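Long-range contacts in GDP-L-fucose synthase (Campylobacter jejuni subsp. jejuni serotype O:2, PDB 7M13), which makes GDP-D-glycero-L-gluco-heptose for the capsular polysaccharides with NADPH as cofactor, and belongs to the GDP-L-fucose synthase subfamily: residues R190-A195 with M293-V298; E243-D248 with I277-G282. All coordinates share one frame; numbering follows the deposited sequence.

Contact 1 of 2, residues R190-A195 with M293-V298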
ATOM      1  N   ARG B 190      16.892  17.937  25.205  1.00 30.14           N
ATOM      2  CA  ARG B 190      16.090  18.982  25.894  1.00 33.62           C
ATOM      3  C   ARG B 190      15.847  18.570  27.344  1.00 30.36           C
ATOM      4  O   ARG B 190      15.877  19.465  28.206  1.00 32.42           O
ATOM      5  CB  ARG B 190      14.754  19.265  25.206  1.00 33.61           C
ATOM      6  CG  ARG B 190      14.101  20.546  25.713  1.00 35.39           C
ATOM      7  CD  ARG B 190      12.969  21.037  24.837  1.00 42.18           C
ATOM      8  NE  ARG B 190      12.251  22.153  25.439  1.00 41.24           N
ATOM      9  CZ  ARG B 190      11.131  22.677  24.954  1.00 46.60           C
ATOM     10  NH1 ARG B 190      10.554  23.690  25.574  1.00 48.76           N
ATOM     11  NH2 ARG B 190      10.597  22.196  23.845  1.00 46.55           N
ATOM     12  N   LYS B 191      15.618  17.286  27.606  1.00 29.68           N
ATOM     13  CA  LYS B 191      15.364  16.775  28.983  1.00 30.65           C
ATOM     14  C   LYS B 191      16.575  17.076  29.872  1.00 33.79           C
ATOM     15  O   LYS B 191      16.381  17.559  31.013  1.00 31.44           O
ATOM     16  CB  LYS B 191      15.094  15.267  28.975  1.00 33.20           C
ATOM     17  CG  LYS B 191      13.677  14.855  28.586  1.00 40.65           C
ATOM     18  CD  LYS B 191      13.368  13.385  28.864  1.00 45.87           C
ATOM     19  CE  LYS B 191      13.636  12.969  30.298  1.00 45.80           C
ATOM     20  NZ  LYS B 191      13.007  11.668  30.643  1.00 44.38           N
ATOM     21  N   PHE B 192      17.791  16.802  29.399  1.00 30.62           N
ATOM     22  CA  PHE B 192      19.018  17.043  30.200  1.00 32.06           C
ATOM     23  C   PHE B 192      19.266  18.548  30.342  1.00 33.07           C
ATOM     24  O   PHE B 192      19.748  18.946  31.400  1.00 32.07           O
ATOM     25  CB  PHE B 192      20.223  16.308  29.613  1.00 30.61           C
ATOM     26  CG  PHE B 192      20.310  14.889  30.101  1.00 34.54           C
ATOM     27  CD1 PHE B 192      20.903  14.597  31.316  1.00 32.17           C
ATOM     28  CD2 PHE B 192      19.749  13.853  29.368  1.00 32.71           C
ATOM     29  CE1 PHE B 192      20.962  13.290  31.780  1.00 35.92           C
ATOM     30  CE2 PHE B 192      19.823  12.548  29.826  1.00 35.11           C
ATOM     31  CZ  PHE B 192      20.413  12.269  31.038  1.00 31.94           C
ATOM     32  N   HIS B 193      18.970  19.352  29.316  1.00 32.49           N
ATOM     33  CA  HIS B 193      19.162  20.826  29.365  1.00 31.76           C
ATOM     34  C   HIS B 193      18.291  21.410  30.484  1.00 33.05           C
ATOM     35  O   HIS B 193      18.821  22.179  31.316  1.00 33.06           O
ATOM     36  CB  HIS B 193      18.881  21.464  28.002  1.00 32.97           C
ATOM     37  CG  HIS B 193      19.024  22.943  28.013  1.00 31.27           C
ATOM     38  ND1 HIS B 193      20.258  23.562  28.049  1.00 32.85           N
ATOM     39  CD2 HIS B 193      18.098  23.927  28.013  1.00 31.73           C
ATOM     40  CE1 HIS B 193      20.087  24.870  28.053  1.00 33.83           C
ATOM     41  NE2 HIS B 193      18.770  25.117  28.030  1.00 34.01           N
ATOM     42  N   LEU B 194      17.011  21.044  30.529  1.00 32.62           N
ATOM     43  CA  LEU B 194      16.058  21.541  31.555  1.00 33.62           C
ATOM     44  C   LEU B 194      16.455  21.013  32.939  1.00 31.48           C
ATOM     45  O   LEU B 194      16.311  21.775  33.910  1.00 34.39           O
ATOM     46  CB  LEU B 194      14.632  21.119  31.203  1.00 35.68           C
ATOM     47  CG  LEU B 194      14.077  21.691  29.901  1.00 39.63           C
ATOM     48  CD1 LEU B 194      12.603  21.364  29.778  1.00 41.46           C
ATOM     49  CD2 LEU B 194      14.310  23.191  29.816  1.00 43.62           C
ATOM     50  N   ALA B 195      16.943  19.771  33.036  1.00 31.81           N
ATOM     51  CA  ALA B 195      17.483  19.195  34.288  1.00 30.35           C
ATOM     52  C   ALA B 195      18.614  20.091  34.798  1.00 32.02           C
ATOM     53  O   ALA B 195      18.679  20.338  36.022  1.00 29.24           O
ATOM     54  CB  ALA B 195      17.972  17.783  34.069  1.00 31.71           C
ATOM     55  N   MET B 293      25.945  10.157  26.919  1.00 25.44           N
ATOM     56  CA  MET B 293      26.545  11.092  25.948  1.00 27.62           C
ATOM     57  C   MET B 293      25.879  12.446  26.152  1.00 27.25           C
ATOM     58  O   MET B 293      26.570  13.470  26.146  1.00 25.69           O
ATOM     59  CB  MET B 293      26.284  10.682  24.498  1.00 28.40           C
ATOM     60  CG  MET B 293      27.219   9.680  23.950  1.00 33.33           C
ATOM     61  SD  MET B 293      26.774   9.433  22.190  1.00 37.51           S
ATOM     62  CE  MET B 293      27.740   7.959  21.886  1.00 38.77           C
ATOM     63  N   VAL B 294      24.555  12.445  26.213  1.00 26.53           N
ATOM     64  CA  VAL B 294      23.803  13.725  26.265  1.00 26.18           C
ATOM     65  C   VAL B 294      24.159  14.425  27.577  1.00 27.42           C
ATOM     66  O   VAL B 294      24.449  15.636  27.526  1.00 28.04           O
ATOM     67  CB  VAL B 294      22.291  13.510  26.128  1.00 25.81           C
ATOM     68  CG1 VAL B 294      21.547  14.797  26.435  1.00 26.22           C
ATOM     69  CG2 VAL B 294      21.946  12.991  24.736  1.00 26.22           C
ATOM     70  N   LYS B 295      24.170  13.673  28.678  1.00 28.72           N
ATOM     71  CA  LYS B 295      24.481  14.187  30.046  1.00 28.63           C
ATOM     72  C   LYS B 295      25.830  14.912  30.030  1.00 30.21           C
ATOM     73  O   LYS B 295      25.923  16.049  30.567  1.00 29.00           O
ATOM     74  CB  LYS B 295      24.491  13.046  31.068  1.00 30.96           C
ATOM     75  CG  LYS B 295      24.770  13.502  32.497  1.00 32.51           C
ATOM     76  CD  LYS B 295      25.028  12.394  33.498  1.00 37.65           C
ATOM     77  CE  LYS B 295      25.637  12.927  34.782  1.00 36.09           C
ATOM     78  NZ  LYS B 295      25.783  11.862  35.807  1.00 37.25           N
ATOM     79  N   ASN B 296      26.835  14.299  29.407  1.00 29.68           N
ATOM     80  CA  ASN B 296      28.231  14.807  29.404  1.00 31.63           C
ATOM     81  C   ASN B 296      28.314  16.055  28.523  1.00 31.30           C
ATOM     82  O   ASN B 296      29.050  16.993  28.892  1.00 33.19           O
ATOM     83  CB  ASN B 296      29.200  13.679  29.047  1.00 37.88           C
ATOM     84  CG  ASN B 296      29.199  12.599  30.115  1.00 46.00           C
ATOM     85  OD1 ASN B 296      29.508  11.438  29.843  1.00 56.67           O
ATOM     86  ND2 ASN B 296      28.828  12.964  31.336  1.00 52.99           N
ATOM     87  N   ILE B 297      27.571  16.091  27.409  1.00 29.78           N
ATOM     88  CA  ILE B 297      27.577  17.251  26.473  1.00 28.89           C
ATOM     89  C   ILE B 297      26.842  18.430  27.122  1.00 29.47           C
ATOM     90  O   ILE B 297      27.329  19.568  26.998  1.00 29.44           O
ATOM     91  CB  ILE B 297      26.988  16.861  25.102  1.00 26.92           C
ATOM     92  CG1 ILE B 297      27.902  15.841  24.423  1.00 29.30           C
ATOM     93  CG2 ILE B 297      26.758  18.092  24.232  1.00 32.74           C
ATOM     94  CD1 ILE B 297      27.325  15.195  23.177  1.00 28.95           C
ATOM     95  N   VAL B 298      25.735  18.156  27.810  1.00 28.82           N
ATOM     96  CA  VAL B 298      24.909  19.204  28.479  1.00 28.50           C
ATOM     97  C   VAL B 298      25.649  19.704  29.724  1.00 31.81           C
ATOM     98  O   VAL B 298      25.494  20.887  30.070  1.00 35.23           O
ATOM     99  CB  VAL B 298      23.506  18.668  28.801  1.00 30.42           C
ATOM    100  CG1 VAL B 298      22.763  19.557  29.793  1.00 32.03           C
ATOM    101  CG2 VAL B 298      22.697  18.489  27.521  1.00 29.51           C
TER

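Contact 2 of 2, residues E243-D248 with I277-G282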
ATOM      1  N   GLU B 243      19.373   3.443  16.488  1.00 21.15           N
ATOM      2  CA  GLU B 243      20.288   3.972  15.469  1.00 21.08           C
ATOM      3  C   GLU B 243      19.836   5.416  15.239  1.00 20.21           C
ATOM      4  O   GLU B 243      18.620   5.674  15.387  1.00 21.47           O
ATOM      5  CB  GLU B 243      20.085   3.190  14.165  1.00 25.31           C
ATOM      6  CG  GLU B 243      21.079   3.534  13.104  1.00 29.04           C
ATOM      7  CD  GLU B 243      20.775   2.916  11.773  1.00 20.85           C
ATOM      8  OE1 GLU B 243      19.626   2.289  11.567  1.00 18.74           O
ATOM      9  OE2 GLU B 243      21.670   3.029  10.930  1.00 31.45           O
ATOM     10  N   PHE B 244      20.755   6.319  14.933  1.00 16.69           N
ATOM     11  CA  PHE B 244      20.410   7.726  14.621  1.00 17.31           C
ATOM     12  C   PHE B 244      21.175   8.141  13.379  1.00 17.99           C
ATOM     13  O   PHE B 244      22.287   7.635  13.092  1.00 19.02           O
ATOM     14  CB  PHE B 244      20.739   8.669  15.784  1.00 17.88           C
ATOM     15  CG  PHE B 244      20.044   8.322  17.065  1.00 18.76           C
ATOM     16  CD1 PHE B 244      18.792   8.835  17.348  1.00 19.61           C
ATOM     17  CD2 PHE B 244      20.645   7.476  17.989  1.00 21.25           C
ATOM     18  CE1 PHE B 244      18.126   8.503  18.517  1.00 21.46           C
ATOM     19  CE2 PHE B 244      19.976   7.155  19.161  1.00 21.56           C
ATOM     20  CZ  PHE B 244      18.725   7.659  19.419  1.00 20.63           C
ATOM     21  N   ILE B 245      20.589   9.070  12.625  1.00 16.06           N
ATOM     22  CA  ILE B 245      21.298   9.714  11.502  1.00 16.34           C
ATOM     23  C   ILE B 245      21.074  11.214  11.659  1.00 14.58           C
ATOM     24  O   ILE B 245      19.932  11.640  11.874  1.00 15.70           O
ATOM     25  CB  ILE B 245      20.889   9.160  10.117  1.00 16.43           C
ATOM     26  CG1 ILE B 245      21.780   9.744   9.017  1.00 17.30           C
ATOM     27  CG2 ILE B 245      19.398   9.357   9.844  1.00 17.44           C
ATOM     28  CD1 ILE B 245      21.544   9.186   7.619  1.00 18.63           C
ATOM     29  N   HIS B 246      22.166  11.957  11.564  1.00 15.44           N
ATOM     30  CA  HIS B 246      22.118  13.427  11.613  1.00 17.08           C
ATOM     31  C   HIS B 246      21.587  13.924  10.274  1.00 16.07           C
ATOM     32  O   HIS B 246      22.022  13.413   9.229  1.00 16.18           O
ATOM     33  CB  HIS B 246      23.512  13.952  11.941  1.00 18.52           C
ATOM     34  CG  HIS B 246      23.554  15.409  12.229  1.00 19.85           C
ATOM     35  ND1 HIS B 246      23.559  16.353  11.231  1.00 20.67           N
ATOM     36  CD2 HIS B 246      23.577  16.083  13.408  1.00 21.69           C
ATOM     37  CE1 HIS B 246      23.600  17.561  11.779  1.00 24.74           C
ATOM     38  NE2 HIS B 246      23.631  17.423  13.129  1.00 22.48           N
ATOM     39  N   SER B 247      20.798  14.984  10.306  1.00 17.55           N
ATOM     40  CA  SER B 247      20.164  15.510   9.080  1.00 17.82           C
ATOM     41  C   SER B 247      21.201  16.031   8.071  1.00 17.19           C
ATOM     42  O   SER B 247      20.866  16.048   6.873  1.00 17.27           O
ATOM     43  CB  SER B 247      19.131  16.491   9.414  1.00 20.27           C
ATOM     44  OG  SER B 247      19.711  17.575  10.131  1.00 20.11           O
ATOM     45  N   ASP B 248      22.420  16.414   8.468  1.00 19.25           N
ATOM     46  CA  ASP B 248      23.463  16.761   7.475  1.00 19.26           C
ATOM     47  C   ASP B 248      23.916  15.509   6.718  1.00 18.88           C
ATOM     48  O   ASP B 248      24.226  15.617   5.524  1.00 18.58           O
ATOM     49  CB  ASP B 248      24.665  17.474   8.098  1.00 21.27           C
ATOM     50  CG  ASP B 248      24.422  18.927   8.454  1.00 25.68           C
ATOM     51  OD1 ASP B 248      23.402  19.501   8.000  1.00 25.70           O
ATOM     52  OD2 ASP B 248      25.266  19.466   9.204  1.00 30.17           O
ATOM     53  N   ILE B 277      16.858   1.751  -0.610  1.00 11.18           N
ATOM     54  CA  ILE B 277      18.231   1.708  -0.023  1.00 10.67           C
ATOM     55  C   ILE B 277      18.142   2.162   1.415  1.00 11.60           C
ATOM     56  O   ILE B 277      17.728   3.294   1.676  1.00 11.32           O
ATOM     57  CB  ILE B 277      19.181   2.643  -0.788  1.00 11.63           C
ATOM     58  CG1 ILE B 277      19.042   2.564  -2.309  1.00 13.92           C
ATOM     59  CG2 ILE B 277      20.600   2.411  -0.324  1.00 14.67           C
ATOM     60  CD1 ILE B 277      19.776   3.663  -3.021  1.00 13.47           C
ATOM     61  N   ASN B 278      18.675   1.367   2.319  1.00  9.65           N
ATOM     62  CA  ASN B 278      18.770   1.800   3.725  1.00 10.64           C
ATOM     63  C   ASN B 278      19.891   2.848   3.863  1.00 10.75           C
ATOM     64  O   ASN B 278      20.930   2.714   3.226  1.00 13.12           O
ATOM     65  CB  ASN B 278      19.118   0.645   4.642  1.00 10.15           C
ATOM     66  CG  ASN B 278      18.036  -0.391   4.707  1.00 10.91           C
ATOM     67  OD1 ASN B 278      16.855  -0.108   4.467  1.00 12.52           O
ATOM     68  ND2 ASN B 278      18.451  -1.609   5.083  1.00 14.53           N
ATOM     69  N   ILE B 279      19.659   3.850   4.689  1.00 11.94           N
ATOM     70  CA  ILE B 279      20.705   4.847   5.011  1.00 12.62           C
ATOM     71  C   ILE B 279      20.819   4.892   6.534  1.00 12.96           C
ATOM     72  O   ILE B 279      19.887   4.501   7.245  1.00 14.15           O
ATOM     73  CB  ILE B 279      20.425   6.219   4.366  1.00 13.29           C
ATOM     74  CG1 ILE B 279      19.136   6.874   4.845  1.00 15.31           C
ATOM     75  CG2 ILE B 279      20.466   6.099   2.851  1.00 14.64           C
ATOM     76  CD1 ILE B 279      18.940   8.296   4.377  1.00 15.02           C
ATOM     77  N   GLY B 280      21.969   5.328   7.009  1.00 14.13           N
ATOM     78  CA  GLY B 280      22.246   5.253   8.445  1.00 14.28           C
ATOM     79  C   GLY B 280      23.740   5.256   8.672  1.00 15.42           C
ATOM     80  O   GLY B 280      24.498   5.410   7.739  1.00 16.86           O
ATOM     81  N   THR B 281      24.131   5.063   9.920  1.00 18.53           N
ATOM     82  CA  THR B 281      25.559   5.052  10.305  1.00 18.96           C
ATOM     83  C   THR B 281      26.047   3.618  10.521  1.00 19.47           C
ATOM     84  O   THR B 281      27.253   3.460  10.628  1.00 22.94           O
ATOM     85  CB  THR B 281      25.780   5.886  11.572  1.00 19.29           C
ATOM     86  OG1 THR B 281      25.116   5.235  12.654  1.00 23.11           O
ATOM     87  CG2 THR B 281      25.298   7.313  11.441  1.00 19.38           C
ATOM     88  N   GLY B 282      25.143   2.646  10.601  1.00 21.83           N
ATOM     89  CA  GLY B 282      25.477   1.217  10.702  1.00 21.99           C
ATOM     90  C   GLY B 282      25.746   0.805  12.130  1.00 21.54           C
ATOM     91  O   GLY B 282      26.053  -0.366  12.369  1.00 25.87           O
TER

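Contact 1 of 2, residues R190-A195 with M293-V298
Phe192 carries most of this contact. It reaches from helix 184-199 to helix 287-298, and the axes of the two short segments pass 9.3 Å apart at a crossing angle of -44°. CG of Phe192 stands beside the backbone N (chi1 -86°), anti to the carbonyl carbon, which places the ring against Val294 and Lys295. The start of Lys295 lies over one ring face: its backbone N sits above the ring centre, 4.2 Å from the plane. Lys295 CB touches Phe192 CE1 at 3.6 Å. The extended lysine chain then leads away, and NZ donates to Gly302 O. Val294 approaches the ring obliquely, with Val294 CG1 3.6 Å from Phe192 CD2. One turn on, Val298 CG2 meets Phe192 CB at 3.9 Å, and Val298 CG1 rests 3.5 Å from Phe192 O. His193 ND1 pairs with Tyr343 OH of helix 335-347. Lys191, predicted to bind substrate, lies on the same helix as Phe192, but its end leads away from this contact, in what is probably the substrate-binding part of this epimerase/dehydratase fold. Between the segments the contact is apolar: Val294 and the start of Lys295 pack on the ring, Val298 on Phe192 CB and the helix backbone, while charged ends find partners elsewhere.

Contact 2 of 2, residues E243-D248 with I277-G282
The backbones of 243-245 and 279-282 run 131° apart and come closest at Ile245 and Gly280, whose CA atoms are 5.5 Å apart. Glu243 extends from its backbone, CG anti to N, and brings its carboxylate to Gly280-Gly282. Glu243 OE2 takes a weak hydrogen bond from Thr281 N at 3.3 Å (131° at the hydrogen). Glu243 OE2 also lies 3.4 Å from CA of Gly280, which has no side chain to block it. The buried carboxylate, probably ionised, is held mainly at OE1, by Met319 N and Asn168 ND2, and only weakly at OE2. Strands 241-246 and 277-278 both pair in parallel with strand 162-171, within the main sheet of this Rossmann-type fold. The contact joins the end of strand 241-246 to the loop that follows strand 277-278. Ile245 also extends from its backbone. Ile245 CD1 sits 3.9 Å from Gly280 N, a buried amide with no hydrogen-bond partner in the model, and 4.3 Å from Ile279 CD1. Thr281 CG2 lies 3.4 Å from Phe244 O. His246 is the N-cap of helix 247-260, its ND1 accepting from Asp248 N at 3.0 Å and a nearly straight 163°, the donor tilted 22° out of the ring plane.

From the N terminus the chain first lays down most of the NADP-binding part, as far as strand 162-171; Arg183, just before helix 184-199, also binds it. That helix holds the first half of contact 1. Helices 203-210 and 215-224 and strand 231-235 follow before the chain returns to the main sheet as strand 241-246. Contact 2 closes a mostly helical loop from there to the residues after strand 277-278. Strand 285-286 returns to the sheet before helix 287-298 closes contact 1, so contact 2 is nested inside the longer loop. The two do not touch; their nearest atoms are about 8 Å apart. Contact 2 belongs to the main sheet, near the cofactor; contact 1 ties helix 184-199 to helix 287-298.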